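PDB 4C65: ochratoxinase from Aspergillus niger, which hydrolyses the amide bond of the mycotoxin ochratoxin A as a zinc-dependent carboxypeptidase, releasing L-phenylalanine and ochratoxin alpha. Local coordinates for residues A[274-284]-A[320-331]; A[140-151]-A[176-184]. All coordinates share one frame; numbering follows the deposited sequence.

Contact 1: residues A[274-284]-A[320-331]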
ATOM      1  N   TRP A 274      -2.044  28.042  39.914  1.00 27.11           N
ATOM      2  CA  TRP A 274      -0.767  28.474  40.481  1.00 27.11           C
ATOM      3  C   TRP A 274      -0.377  27.591  41.665  1.00 28.15           C
ATOM      4  O   TRP A 274       0.755  27.094  41.734  1.00 27.78           O
ATOM      5  CB  TRP A 274      -0.798  29.943  40.910  1.00 27.49           C
ATOM      6  CG  TRP A 274      -1.289  30.895  39.842  1.00 27.25           C
ATOM      7  CD1 TRP A 274      -1.063  30.806  38.506  1.00 26.27           C
ATOM      8  CD2 TRP A 274      -2.071  32.085  40.039  1.00 28.33           C
ATOM      9  NE1 TRP A 274      -1.659  31.862  37.854  1.00 26.90           N
ATOM     10  CE2 TRP A 274      -2.287  32.658  38.772  1.00 28.06           C
ATOM     11  CE3 TRP A 274      -2.624  32.707  41.162  1.00 29.83           C
ATOM     12  CZ2 TRP A 274      -3.045  33.811  38.594  1.00 29.43           C
ATOM     13  CZ3 TRP A 274      -3.359  33.883  40.987  1.00 31.10           C
ATOM     14  CH2 TRP A 274      -3.562  34.421  39.713  1.00 30.74           C
ATOM     15  N   GLU A 275      -1.318  27.371  42.575  1.00 30.30           N
ATOM     16  CA  GLU A 275      -1.077  26.519  43.737  1.00 31.70           C
ATOM     17  C   GLU A 275      -0.719  25.095  43.344  1.00 30.64           C
ATOM     18  O   GLU A 275       0.223  24.522  43.894  1.00 30.04           O
ATOM     19  CB  GLU A 275      -2.302  26.501  44.668  1.00 34.84           C
ATOM     20  CG  GLU A 275      -2.503  27.817  45.400  1.00 37.18           C
ATOM     21  CD  GLU A 275      -1.198  28.339  45.985  1.00 38.55           C
ATOM     22  OE1 GLU A 275      -0.545  27.567  46.728  1.00 38.98           O
ATOM     23  OE2 GLU A 275      -0.801  29.498  45.672  1.00 40.38           O
ATOM     24  N   LEU A 276      -1.469  24.523  42.402  1.00 29.97           N
ATOM     25  CA  LEU A 276      -1.168  23.192  41.907  1.00 29.40           C
ATOM     26  C   LEU A 276       0.228  23.118  41.312  1.00 27.97           C
ATOM     27  O   LEU A 276       0.942  22.122  41.517  1.00 28.59           O
ATOM     28  CB  LEU A 276      -2.187  22.717  40.855  1.00 29.49           C
ATOM     29  CG  LEU A 276      -3.468  22.089  41.395  1.00 31.30           C
ATOM     30  CD1 LEU A 276      -4.464  21.861  40.259  1.00 31.62           C
ATOM     31  CD2 LEU A 276      -3.187  20.773  42.101  1.00 31.45           C
ATOM     32  N   MET A 277       0.607  24.132  40.549  1.00 26.52           N
ATOM     33  CA  MET A 277       1.898  24.115  39.877  1.00 25.05           C
ATOM     34  C   MET A 277       3.049  24.220  40.873  1.00 25.83           C
ATOM     35  O   MET A 277       4.107  23.616  40.681  1.00 24.67           O
ATOM     36  CB  MET A 277       1.974  25.237  38.847  1.00 23.85           C
ATOM     37  CG  MET A 277       1.103  24.994  37.616  1.00 22.78           C
ATOM     38  SD  MET A 277       1.165  26.373  36.465  1.00 21.40           S
ATOM     39  CE  MET A 277       2.736  26.043  35.650  1.00 20.31           C
ATOM     40  N   LYS A 278       2.835  24.990  41.941  1.00 27.87           N
ATOM     41  CA  LYS A 278       3.804  25.078  43.037  1.00 28.57           C
ATOM     42  C   LYS A 278       3.915  23.759  43.768  1.00 29.48           C
ATOM     43  O   LYS A 278       5.011  23.276  43.999  1.00 29.25           O
ATOM     44  CB  LYS A 278       3.394  26.153  44.026  1.00 30.15           C
ATOM     45  CG  LYS A 278       3.774  27.553  43.581  1.00 30.27           C
ATOM     46  CD  LYS A 278       3.739  28.521  44.741  1.00 32.16           C
ATOM     47  CE  LYS A 278       2.314  28.903  45.098  1.00 34.18           C
ATOM     48  NZ  LYS A 278       2.245  29.478  46.484  1.00 36.59           N
ATOM     49  N   GLU A 279       2.763  23.190  44.109  1.00 31.09           N
ATOM     50  CA  GLU A 279       2.636  21.923  44.828  1.00 32.13           C
ATOM     51  C   GLU A 279       3.361  20.802  44.105  1.00 30.15           C
ATOM     52  O   GLU A 279       4.108  20.051  44.701  1.00 29.04           O
ATOM     53  CB  GLU A 279       1.145  21.553  44.947  1.00 34.82           C
ATOM     54  CG  GLU A 279       0.499  21.629  46.311  1.00 38.40           C
ATOM     55  CD  GLU A 279      -1.027  21.546  46.163  1.00 41.73           C
ATOM     56  OE1 GLU A 279      -1.436  20.542  45.505  1.00 42.29           O
ATOM     57  OE2 GLU A 279      -1.793  22.451  46.647  1.00 43.83           O
ATOM     58  N   LYS A 280       3.155  20.716  42.803  1.00 29.20           N
ATOM     59  CA  LYS A 280       3.693  19.610  42.010  1.00 28.10           C
ATOM     60  C   LYS A 280       4.990  19.924  41.280  1.00 24.72           C
ATOM     61  O   LYS A 280       5.535  19.060  40.601  1.00 24.03           O
ATOM     62  CB  LYS A 280       2.639  19.174  41.008  1.00 29.77           C
ATOM     63  CG  LYS A 280       1.384  18.588  41.645  1.00 32.86           C
ATOM     64  CD  LYS A 280       0.341  18.322  40.568  1.00 34.36           C
ATOM     65  CE  LYS A 280      -0.865  17.596  41.123  1.00 37.13           C
ATOM     66  NZ  LYS A 280      -0.574  16.227  41.600  1.00 39.05           N
ATOM     67  N   GLY A 281       5.493  21.147  41.403  1.00 23.21           N
ATOM     68  CA  GLY A 281       6.773  21.509  40.794  1.00 21.29           C
ATOM     69  C   GLY A 281       6.676  21.556  39.281  1.00 19.62           C
ATOM     70  O   GLY A 281       7.483  20.957  38.582  1.00 18.17           O
ATOM     71  N   ILE A 282       5.678  22.277  38.792  1.00 19.06           N
ATOM     72  CA  ILE A 282       5.432  22.380  37.379  1.00 18.03           C
ATOM     73  C   ILE A 282       5.907  23.734  36.883  1.00 17.17           C
ATOM     74  O   ILE A 282       5.591  24.758  37.468  1.00 17.33           O
ATOM     75  CB  ILE A 282       3.949  22.197  37.064  1.00 18.57           C
ATOM     76  CG1 ILE A 282       3.451  20.871  37.665  1.00 19.13           C
ATOM     77  CG2 ILE A 282       3.712  22.234  35.547  1.00 17.92           C
ATOM     78  CD1 ILE A 282       1.956  20.626  37.534  1.00 19.73           C
ATOM     79  N   LEU A 283       6.655  23.720  35.778  1.00 15.91           N
ATOM     80  CA  LEU A 283       7.255  24.924  35.246  1.00 15.32           C
ATOM     81  C   LEU A 283       6.243  25.715  34.422  1.00 15.25           C
ATOM     82  O   LEU A 283       5.460  25.127  33.668  1.00 15.09           O
ATOM     83  CB  LEU A 283       8.461  24.583  34.390  1.00 14.51           C
ATOM     84  CG  LEU A 283       9.329  25.753  33.926  1.00 14.51           C
ATOM     85  CD1 LEU A 283      10.002  26.427  35.114  1.00 15.30           C
ATOM     86  CD2 LEU A 283      10.373  25.239  32.975  1.00 13.92           C
ATOM     87  N   TYR A 284       6.285  27.053  34.568  1.00 15.28           N
ATOM     88  CA  TYR A 284       5.425  27.979  33.850  1.00 15.61           C
ATOM     89  C   TYR A 284       6.250  28.702  32.790  1.00 15.30           C
ATOM     90  O   TYR A 284       7.191  29.425  33.119  1.00 15.14           O
ATOM     91  CB  TYR A 284       4.840  28.999  34.818  1.00 16.57           C
ATOM     92  CG  TYR A 284       3.633  29.817  34.340  1.00 17.24           C
ATOM     93  CD1 TYR A 284       3.751  30.778  33.350  1.00 17.28           C
ATOM     94  CD2 TYR A 284       2.389  29.670  34.951  1.00 18.01           C
ATOM     95  CE1 TYR A 284       2.660  31.550  32.956  1.00 18.15           C
ATOM     96  CE2 TYR A 284       1.290  30.424  34.565  1.00 18.79           C
ATOM     97  CZ  TYR A 284       1.423  31.367  33.569  1.00 18.93           C
ATOM     98  OH  TYR A 284       0.329  32.117  33.184  1.00 19.92           O
ATOM     99  N   ALA A 320      -2.854  35.854  34.216  1.00 28.43           N
ATOM    100  CA  ALA A 320      -2.345  34.542  34.582  1.00 26.89           C
ATOM    101  C   ALA A 320      -0.855  34.607  34.879  1.00 25.59           C
ATOM    102  O   ALA A 320      -0.380  34.030  35.866  1.00 25.52           O
ATOM    103  CB  ALA A 320      -2.647  33.530  33.483  1.00 25.88           C
ATOM    104  N   TYR A 321      -0.118  35.273  33.996  1.00 24.98           N
ATOM    105  CA  TYR A 321       1.339  35.412  34.120  1.00 23.92           C
ATOM    106  C   TYR A 321       1.703  36.203  35.363  1.00 24.54           C
ATOM    107  O   TYR A 321       2.517  35.768  36.170  1.00 23.82           O
ATOM    108  CB  TYR A 321       1.914  36.114  32.875  1.00 23.50           C
ATOM    109  CG  TYR A 321       3.422  36.029  32.669  1.00 22.12           C
ATOM    110  CD1 TYR A 321       4.216  35.092  33.356  1.00 21.04           C
ATOM    111  CD2 TYR A 321       4.049  36.855  31.736  1.00 21.98           C
ATOM    112  CE1 TYR A 321       5.592  35.017  33.139  1.00 20.11           C
ATOM    113  CE2 TYR A 321       5.419  36.780  31.505  1.00 20.93           C
ATOM    114  CZ  TYR A 321       6.183  35.860  32.193  1.00 20.03           C
ATOM    115  OH  TYR A 321       7.526  35.796  31.954  1.00 19.07           O
ATOM    116  N   GLN A 322       1.084  37.368  35.509  1.00 25.98           N
ATOM    117  CA  GLN A 322       1.344  38.230  36.659  1.00 26.92           C
ATOM    118  C   GLN A 322       1.013  37.485  37.941  1.00 27.25           C
ATOM    119  O   GLN A 322       1.754  37.571  38.921  1.00 27.28           O
ATOM    120  CB  GLN A 322       0.518  39.515  36.572  1.00 28.47           C
ATOM    121  CG  GLN A 322       0.990  40.464  35.487  1.00 28.46           C
ATOM    122  CD  GLN A 322       0.034  41.602  35.228  1.00 30.09           C
ATOM    123  OE1 GLN A 322      -1.093  41.621  35.729  1.00 31.46           O
ATOM    124  NE2 GLN A 322       0.467  42.555  34.442  1.00 30.38           N
ATOM    125  N   GLY A 323      -0.115  36.780  37.932  1.00 27.65           N
ATOM    126  CA  GLY A 323      -0.561  36.057  39.111  1.00 28.37           C
ATOM    127  C   GLY A 323       0.408  34.959  39.503  1.00 27.23           C
ATOM    128  O   GLY A 323       0.677  34.753  40.692  1.00 27.85           O
ATOM    129  N   ALA A 324       0.940  34.268  38.507  1.00 25.94           N
ATOM    130  CA  ALA A 324       1.868  33.183  38.752  1.00 24.95           C
ATOM    131  C   ALA A 324       3.180  33.703  39.299  1.00 25.22           C
ATOM    132  O   ALA A 324       3.816  33.049  40.124  1.00 24.69           O
ATOM    133  CB  ALA A 324       2.101  32.385  37.483  1.00 23.56           C
ATOM    134  N   ILE A 325       3.601  34.866  38.826  1.00 26.37           N
ATOM    135  CA  ILE A 325       4.825  35.489  39.330  1.00 27.61           C
ATOM    136  C   ILE A 325       4.607  35.873  40.792  1.00 29.97           C
ATOM    137  O   ILE A 325       5.430  35.556  41.637  1.00 29.85           O
ATOM    138  CB  ILE A 325       5.220  36.720  38.488  1.00 27.82           C
ATOM    139  CG1 ILE A 325       5.732  36.261  37.123  1.00 26.43           C
ATOM    140  CG2 ILE A 325       6.286  37.566  39.195  1.00 28.25           C
ATOM    141  CD1 ILE A 325       5.694  37.333  36.050  1.00 27.13           C
ATOM    142  N   LYS A 326       3.477  36.534  41.053  1.00 32.57           N
ATOM    143  CA  LYS A 326       3.103  37.013  42.378  1.00 34.95           C
ATOM    144  C   LYS A 326       2.951  35.824  43.341  1.00 34.39           C
ATOM    145  O   LYS A 326       3.379  35.896  44.490  1.00 35.28           O
ATOM    146  CB  LYS A 326       1.822  37.907  42.281  1.00 37.53           C
ATOM    147  CG  LYS A 326       2.123  39.385  42.303  1.00 40.62           C
ATOM    148  CD  LYS A 326       0.874  40.165  42.732  1.00 44.82           C
ATOM    149  CE  LYS A 326       0.909  41.698  42.407  1.00 47.32           C
ATOM    150  NZ  LYS A 326       0.710  41.960  40.944  1.00 47.45           N
ATOM    151  N   ALA A 327       2.418  34.709  42.861  1.00 33.08           N
ATOM    152  CA  ALA A 327       2.193  33.547  43.725  1.00 33.17           C
ATOM    153  C   ALA A 327       3.441  32.701  43.947  1.00 31.73           C
ATOM    154  O   ALA A 327       3.427  31.778  44.752  1.00 32.41           O
ATOM    155  CB  ALA A 327       1.089  32.681  43.149  1.00 33.40           C
ATOM    156  N   GLY A 328       4.517  32.996  43.241  1.00 30.23           N
ATOM    157  CA  GLY A 328       5.774  32.279  43.438  1.00 29.44           C
ATOM    158  C   GLY A 328       5.875  30.950  42.703  1.00 28.13           C
ATOM    159  O   GLY A 328       6.661  30.100  43.076  1.00 27.57           O
ATOM    160  N   VAL A 329       5.098  30.784  41.629  1.00 27.29           N
ATOM    161  CA  VAL A 329       5.264  29.651  40.683  1.00 25.05           C
ATOM    162  C   VAL A 329       6.622  29.762  40.026  1.00 23.26           C
ATOM    163  O   VAL A 329       7.059  30.866  39.705  1.00 23.37           O
ATOM    164  CB  VAL A 329       4.191  29.678  39.578  1.00 25.29           C
ATOM    165  CG1 VAL A 329       4.345  28.487  38.632  1.00 24.67           C
ATOM    166  CG2 VAL A 329       2.789  29.698  40.188  1.00 26.28           C
ATOM    167  N   THR A 330       7.294  28.637  39.844  1.00 21.47           N
ATOM    168  CA  THR A 330       8.591  28.634  39.200  1.00 20.24           C
ATOM    169  C   THR A 330       8.444  28.900  37.690  1.00 19.27           C
ATOM    170  O   THR A 330       7.715  28.181  37.000  1.00 18.82           O
ATOM    171  CB  THR A 330       9.279  27.286  39.374  1.00 19.62           C
ATOM    172  OG1 THR A 330       9.371  26.981  40.755  1.00 19.89           O
ATOM    173  CG2 THR A 330      10.665  27.314  38.766  1.00 19.16           C
ATOM    174  N   ILE A 331       9.136  29.918  37.199  1.00 18.72           N
ATOM    175  CA  ILE A 331       8.949  30.384  35.852  1.00 18.13           C
ATOM    176  C   ILE A 331      10.234  30.278  35.055  1.00 17.29           C
ATOM    177  O   ILE A 331      11.325  30.483  35.578  1.00 17.30           O
ATOM    178  CB  ILE A 331       8.436  31.836  35.880  1.00 19.11           C
ATOM    179  CG1 ILE A 331       7.040  31.841  36.492  1.00 20.26           C
ATOM    180  CG2 ILE A 331       8.364  32.447  34.484  1.00 18.92           C
ATOM    181  CD1 ILE A 331       6.769  33.067  37.296  1.00 21.91           C
TER
HETATM  182  O   HOH W   1       6.258  25.852  40.123  1.00  9.19           O

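Contact 2: residues A[140-151]-A[176-184]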
ATOM      1  N   GLY A 140      11.517  16.634  19.287  1.00 13.14           N
ATOM      2  CA  GLY A 140      11.208  16.022  18.005  1.00 13.19           C
ATOM      3  C   GLY A 140       9.888  16.634  17.569  1.00 13.29           C
ATOM      4  O   GLY A 140       9.724  17.864  17.635  1.00 13.74           O
ATOM      5  N   ALA A 141       8.943  15.800  17.158  1.00 13.08           N
ATOM      6  CA  ALA A 141       7.626  16.284  16.751  1.00 13.25           C
ATOM      7  C   ALA A 141       6.758  16.632  17.953  1.00 13.56           C
ATOM      8  O   ALA A 141       6.831  15.969  18.985  1.00 13.86           O
ATOM      9  CB  ALA A 141       6.930  15.237  15.938  1.00 13.32           C
ATOM     10  N   ALA A 142       5.994  17.718  17.846  1.00 13.81           N
ATOM     11  CA  ALA A 142       4.920  17.987  18.801  1.00 13.74           C
ATOM     12  C   ALA A 142       3.877  16.911  18.562  1.00 13.75           C
ATOM     13  O   ALA A 142       3.587  16.589  17.398  1.00 14.14           O
ATOM     14  CB  ALA A 142       4.319  19.365  18.569  1.00 13.82           C
ATOM     15  N   LEU A 143       3.346  16.343  19.641  1.00 13.31           N
ATOM     16  CA  LEU A 143       2.305  15.354  19.521  1.00 13.34           C
ATOM     17  C   LEU A 143       0.918  15.997  19.574  1.00 13.29           C
ATOM     18  O   LEU A 143       0.636  16.807  20.440  1.00 13.68           O
ATOM     19  CB  LEU A 143       2.412  14.312  20.621  1.00 13.36           C
ATOM     20  CG  LEU A 143       3.731  13.597  20.880  1.00 13.24           C
ATOM     21  CD1 LEU A 143       3.478  12.367  21.736  1.00 13.49           C
ATOM     22  CD2 LEU A 143       4.432  13.187  19.604  1.00 13.26           C
ATOM     23  N   SER A 144       0.047  15.592  18.656  1.00 13.31           N
ATOM     24  CA  SER A 144      -1.295  16.113  18.557  1.00 13.46           C
ATOM     25  C   SER A 144      -2.276  15.023  18.195  1.00 13.71           C
ATOM     26  O   SER A 144      -1.935  14.047  17.534  1.00 13.83           O
ATOM     27  CB  SER A 144      -1.340  17.189  17.497  1.00 13.55           C
ATOM     28  OG  SER A 144      -2.625  17.754  17.363  1.00 14.18           O
ATOM     29  N   GLN A 145      -3.504  15.166  18.660  1.00 13.95           N
ATOM     30  CA  GLN A 145      -4.591  14.337  18.172  1.00 14.19           C
ATOM     31  C   GLN A 145      -4.973  14.810  16.769  1.00 14.18           C
ATOM     32  O   GLN A 145      -4.681  15.936  16.398  1.00 13.81           O
ATOM     33  CB  GLN A 145      -5.802  14.420  19.114  1.00 14.59           C
ATOM     34  CG  GLN A 145      -6.314  15.834  19.339  1.00 14.83           C
ATOM     35  CD  GLN A 145      -7.710  15.851  19.846  1.00 15.42           C
ATOM     36  OE1 GLN A 145      -7.949  15.815  21.053  1.00 15.85           O
ATOM     37  NE2 GLN A 145      -8.662  15.904  18.934  1.00 15.81           N
ATOM     38  N   THR A 146      -5.647  13.938  16.025  1.00 14.30           N
ATOM     39  CA  THR A 146      -6.365  14.351  14.840  1.00 14.67           C
ATOM     40  C   THR A 146      -7.315  15.472  15.227  1.00 15.26           C
ATOM     41  O   THR A 146      -7.967  15.425  16.269  1.00 15.03           O
ATOM     42  CB  THR A 146      -7.152  13.174  14.236  1.00 14.82           C
ATOM     43  OG1 THR A 146      -6.233  12.227  13.704  1.00 14.30           O
ATOM     44  CG2 THR A 146      -8.075  13.632  13.122  1.00 15.21           C
ATOM     45  N   ALA A 147      -7.353  16.509  14.392  1.00 15.89           N
ATOM     46  CA  ALA A 147      -8.150  17.732  14.702  1.00 16.80           C
ATOM     47  C   ALA A 147      -7.639  18.494  15.925  1.00 16.76           C
ATOM     48  O   ALA A 147      -8.355  19.277  16.531  1.00 16.96           O
ATOM     49  CB  ALA A 147      -9.635  17.396  14.871  1.00 17.34           C
ATOM     50  N   GLY A 148      -6.384  18.254  16.278  1.00 16.81           N
ATOM     51  CA  GLY A 148      -5.736  19.007  17.359  1.00 16.70           C
ATOM     52  C   GLY A 148      -4.909  20.146  16.811  1.00 16.66           C
ATOM     53  O   GLY A 148      -4.936  20.433  15.621  1.00 16.54           O
ATOM     54  N   HIS A 149      -4.190  20.807  17.691  1.00 17.11           N
ATOM     55  CA  HIS A 149      -3.491  22.022  17.324  1.00 18.26           C
ATOM     56  C   HIS A 149      -2.329  21.765  16.392  1.00 18.64           C
ATOM     57  O   HIS A 149      -1.946  22.627  15.629  1.00 18.89           O
ATOM     58  CB  HIS A 149      -3.023  22.764  18.566  1.00 18.98           C
ATOM     59  CG  HIS A 149      -2.288  24.031  18.267  1.00 19.54           C
ATOM     60  ND1 HIS A 149      -2.770  24.976  17.382  1.00 20.03           N
ATOM     61  CD2 HIS A 149      -1.123  24.522  18.744  1.00 19.06           C
ATOM     62  CE1 HIS A 149      -1.933  25.994  17.325  1.00 19.40           C
ATOM     63  NE2 HIS A 149      -0.921  25.735  18.127  1.00 19.43           N
ATOM     64  N   GLY A 150      -1.800  20.555  16.422  1.00 19.02           N
ATOM     65  CA  GLY A 150      -0.814  20.158  15.446  1.00 18.37           C
ATOM     66  C   GLY A 150      -1.363  19.766  14.081  1.00 18.76           C
ATOM     67  O   GLY A 150      -0.584  19.653  13.137  1.00 18.81           O
ATOM     68  N   ASP A 151      -2.670  19.565  13.945  1.00 18.11           N
ATOM     69  CA  ASP A 151      -3.213  19.144  12.656  1.00 18.12           C
ATOM     70  C   ASP A 151      -3.198  20.313  11.645  1.00 18.19           C
ATOM     71  O   ASP A 151      -3.286  21.475  12.035  1.00 18.62           O
ATOM     72  CB  ASP A 151      -4.614  18.586  12.853  1.00 18.31           C
ATOM     73  CG  ASP A 151      -5.056  17.677  11.737  1.00 18.45           C
ATOM     74  OD1 ASP A 151      -4.449  17.699  10.630  1.00 18.24           O
ATOM     75  OD2 ASP A 151      -6.060  16.947  11.936  1.00 18.63           O
ATOM     76  N   ALA A 176       9.702  11.270  11.439  1.00 14.22           N
ATOM     77  CA  ALA A 176      10.683  12.325  11.737  1.00 14.29           C
ATOM     78  C   ALA A 176      10.361  13.671  11.117  1.00 14.70           C
ATOM     79  O   ALA A 176      11.142  14.228  10.348  1.00 15.75           O
ATOM     80  CB  ALA A 176      12.056  11.876  11.348  1.00 14.33           C
ATOM     81  N   GLY A 177       9.200  14.205  11.464  1.00 14.91           N
ATOM     82  CA  GLY A 177       8.785  15.532  11.029  1.00 14.98           C
ATOM     83  C   GLY A 177       8.578  16.472  12.200  1.00 14.82           C
ATOM     84  O   GLY A 177       8.864  16.140  13.332  1.00 14.19           O
ATOM     85  N   PRO A 178       8.030  17.651  11.929  1.00 15.66           N
ATOM     86  CA  PRO A 178       7.797  18.610  12.986  1.00 15.83           C
ATOM     87  C   PRO A 178       6.587  18.288  13.833  1.00 15.89           C
ATOM     88  O   PRO A 178       6.426  18.825  14.916  1.00 15.74           O
ATOM     89  CB  PRO A 178       7.587  19.923  12.242  1.00 16.06           C
ATOM     90  CG  PRO A 178       7.233  19.582  10.857  1.00 16.38           C
ATOM     91  CD  PRO A 178       7.692  18.176  10.592  1.00 16.33           C
ATOM     92  N   LEU A 179       5.770  17.393  13.339  1.00 16.29           N
ATOM     93  CA  LEU A 179       4.556  17.058  13.978  1.00 17.41           C
ATOM     94  C   LEU A 179       4.229  15.586  13.902  1.00 16.87           C
ATOM     95  O   LEU A 179       4.589  14.898  12.962  1.00 15.94           O
ATOM     96  CB  LEU A 179       3.459  17.910  13.352  1.00 19.23           C
ATOM     97  CG  LEU A 179       2.047  17.317  13.520  1.00 21.73           C
ATOM     98  CD1 LEU A 179       1.488  17.861  14.842  1.00 22.43           C
ATOM     99  CD2 LEU A 179       1.110  17.571  12.329  1.00 22.12           C
ATOM    100  N   CYS A 180       3.536  15.120  14.928  1.00 16.57           N
ATOM    101  CA  CYS A 180       3.165  13.739  15.001  1.00 16.76           C
ATOM    102  C   CYS A 180       1.713  13.656  15.429  1.00 16.47           C
ATOM    103  O   CYS A 180       1.356  14.114  16.510  1.00 16.13           O
ATOM    104  CB  CYS A 180       4.076  13.012  15.974  1.00 17.16           C
ATOM    105  SG  CYS A 180       3.719  11.251  16.106  1.00 19.85           S
ATOM    106  N   ILE A 181       0.876  13.039  14.590  1.00 15.96           N
ATOM    107  CA  ILE A 181      -0.529  12.818  14.893  1.00 15.60           C
ATOM    108  C   ILE A 181      -0.742  11.395  15.389  1.00 15.32           C
ATOM    109  O   ILE A 181      -0.348  10.414  14.739  1.00 15.26           O
ATOM    110  CB  ILE A 181      -1.416  13.028  13.647  1.00 15.75           C
ATOM    111  CG1 ILE A 181      -1.136  14.352  12.939  1.00 15.89           C
ATOM    112  CG2 ILE A 181      -2.855  12.756  14.001  1.00 15.93           C
ATOM    113  CD1 ILE A 181      -1.766  15.567  13.462  1.00 16.28           C
ATOM    114  N   ALA A 182      -1.386  11.275  16.540  1.00 15.01           N
ATOM    115  CA  ALA A 182      -1.646   9.969  17.120  1.00 15.04           C
ATOM    116  C   ALA A 182      -2.981  10.001  17.848  1.00 15.30           C
ATOM    117  O   ALA A 182      -3.275  10.962  18.559  1.00 15.66           O
ATOM    118  CB  ALA A 182      -0.516   9.562  18.076  1.00 14.54           C
ATOM    119  N   ASP A 183      -3.755   8.932  17.706  1.00 15.18           N
ATOM    120  CA  ASP A 183      -5.049   8.843  18.332  1.00 15.56           C
ATOM    121  C   ASP A 183      -5.193   7.523  19.081  1.00 15.50           C
ATOM    122  O   ASP A 183      -5.120   6.445  18.484  1.00 15.26           O
ATOM    123  CB  ASP A 183      -6.150   8.949  17.288  1.00 16.08           C
ATOM    124  CG  ASP A 183      -6.151  10.282  16.574  1.00 16.25           C
ATOM    125  OD1 ASP A 183      -6.365  11.324  17.224  1.00 16.44           O
ATOM    126  OD2 ASP A 183      -5.886  10.292  15.353  1.00 16.31           O
ATOM    127  N   GLY A 184      -5.433   7.618  20.385  1.00 15.46           N
ATOM    128  CA  GLY A 184      -5.598   6.438  21.215  1.00 15.79           C
ATOM    129  C   GLY A 184      -4.322   6.036  21.929  1.00 15.63           C
ATOM    130  O   GLY A 184      -3.225   6.386  21.515  1.00 15.51           O
TER

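Contact 1: residues A[274-284]-A[320-331]
Tyr284 and Ile331 pair as neighbours in a parallel sheet, Tyr284 N giving a straight bond to Thr330 O (3.0 Å). The helices leading into these strands, 274-280 and 320-327, cross at -46° with their axes 10.2 Å apart, and each ends in a Schellman motif with a glycine of positive phi, Gly281 or Gly328. A water fastens the two chain turns together, donating to Met277 O and Ile282 O and accepting from Thr330 N.

Trp274 is the knob between the helices, set among Ala320, Gly323, Ala324 and Ala327. Its six-membered ring lies flat on the backbone of the other helix, with Gly323 CA 3.7 Å from the ring centroid; lacking a side chain, Gly323 permits this close approach. Trp274 NE1 makes a weak, bent bond to Ala320 O (3.2 Å). The methyl of Ala324 serves two rings, touching Trp274 CD1 (3.7 Å) and lying over a face of Tyr284. With CG anti to the backbone N (chi1 -164°), the Tyr284 ring points back along helix 320-327, bringing its OH against Ala320 CB and its CE1 to Tyr321 CD1. Val329 divides its branches, CG1 meeting Met277 and Tyr284, CG2 packing on Trp274 CB (3.7 Å).

The contact joins adjacent parallel strands of the TIM barrel, 283-285 and 331-332, and the helices that run into them, 271-280 and 304-327; on its other side strand 283-285 pairs with strand 262-263, while Met277 and Ile282 pack against Ile256 of helix 249-258.

Contact 2: residues A[140-151]-A[176-184]
The carboxylate of Asp183 holds Thr146 with both oxygens, OD2 taking the hydroxyl OG1 (2.6 Å) and OD1 the backbone N (3.0 Å), each through its syn lone pair. Thr146 OG1 stands anti to its own carbonyl carbon (chi1 -69°), which sets hydroxyl and N-H to face the same carboxylate. Two arginines of a second subunit form salt bridges with the same group, Arg193 to OD1 and Arg190 to OD2.

Next to this pair of bonds, strands 142-144 and 179-181 run parallel, their axes 4.8 Å apart at the closest and inclined by 25°. Cys180 N bonds to Ala142 O (2.9 Å) and Ser144 N to Cys180 O (2.9 Å), and Ala182 N to Ser144 O continues the pattern. At the other end Ala142 N bonds to Pro178 O. Ala141 CB and Leu143 CD2 both pack on Cys180 CB, the latter at 3.7 Å. The loop after strand 142-144 folds back through Ser144 OG, which accepts from Gly150 N (3.1 Å) and donates to Gln145 O. Ile181 CD1 reaches Asp151 CA (3.9 Å), at the end of this loop.

The strands belong to a beta-alpha-beta unit with helix 157-164. Asp183, just after strand 179-181, ties down the loop after strand 142-144 and faces the second subunit; its bonds and the neighbouring arginines would probably favour the ionised carboxylate.

Contact 2 precedes contact 1 in the chain, and their centres lie 27 Å apart, with nearest atoms about 16 Å from each other. Both belong to the barrel that holds the binding sites for two zinc ions, and they approach this site by different strands. In contact 2 the side chain of Ala142 is about 4 Å from that of Lys204, a ligand of both metals, and His149 stacks on the zinc ligand His245. In contact 1 the side chain of Tyr284 comes about 7 Å from that of His265, another zinc ligand. Residues 140-151 and 176-184 also meet other subunits of the octamer, whereas no other chain touches residues 274-284 or 320-331.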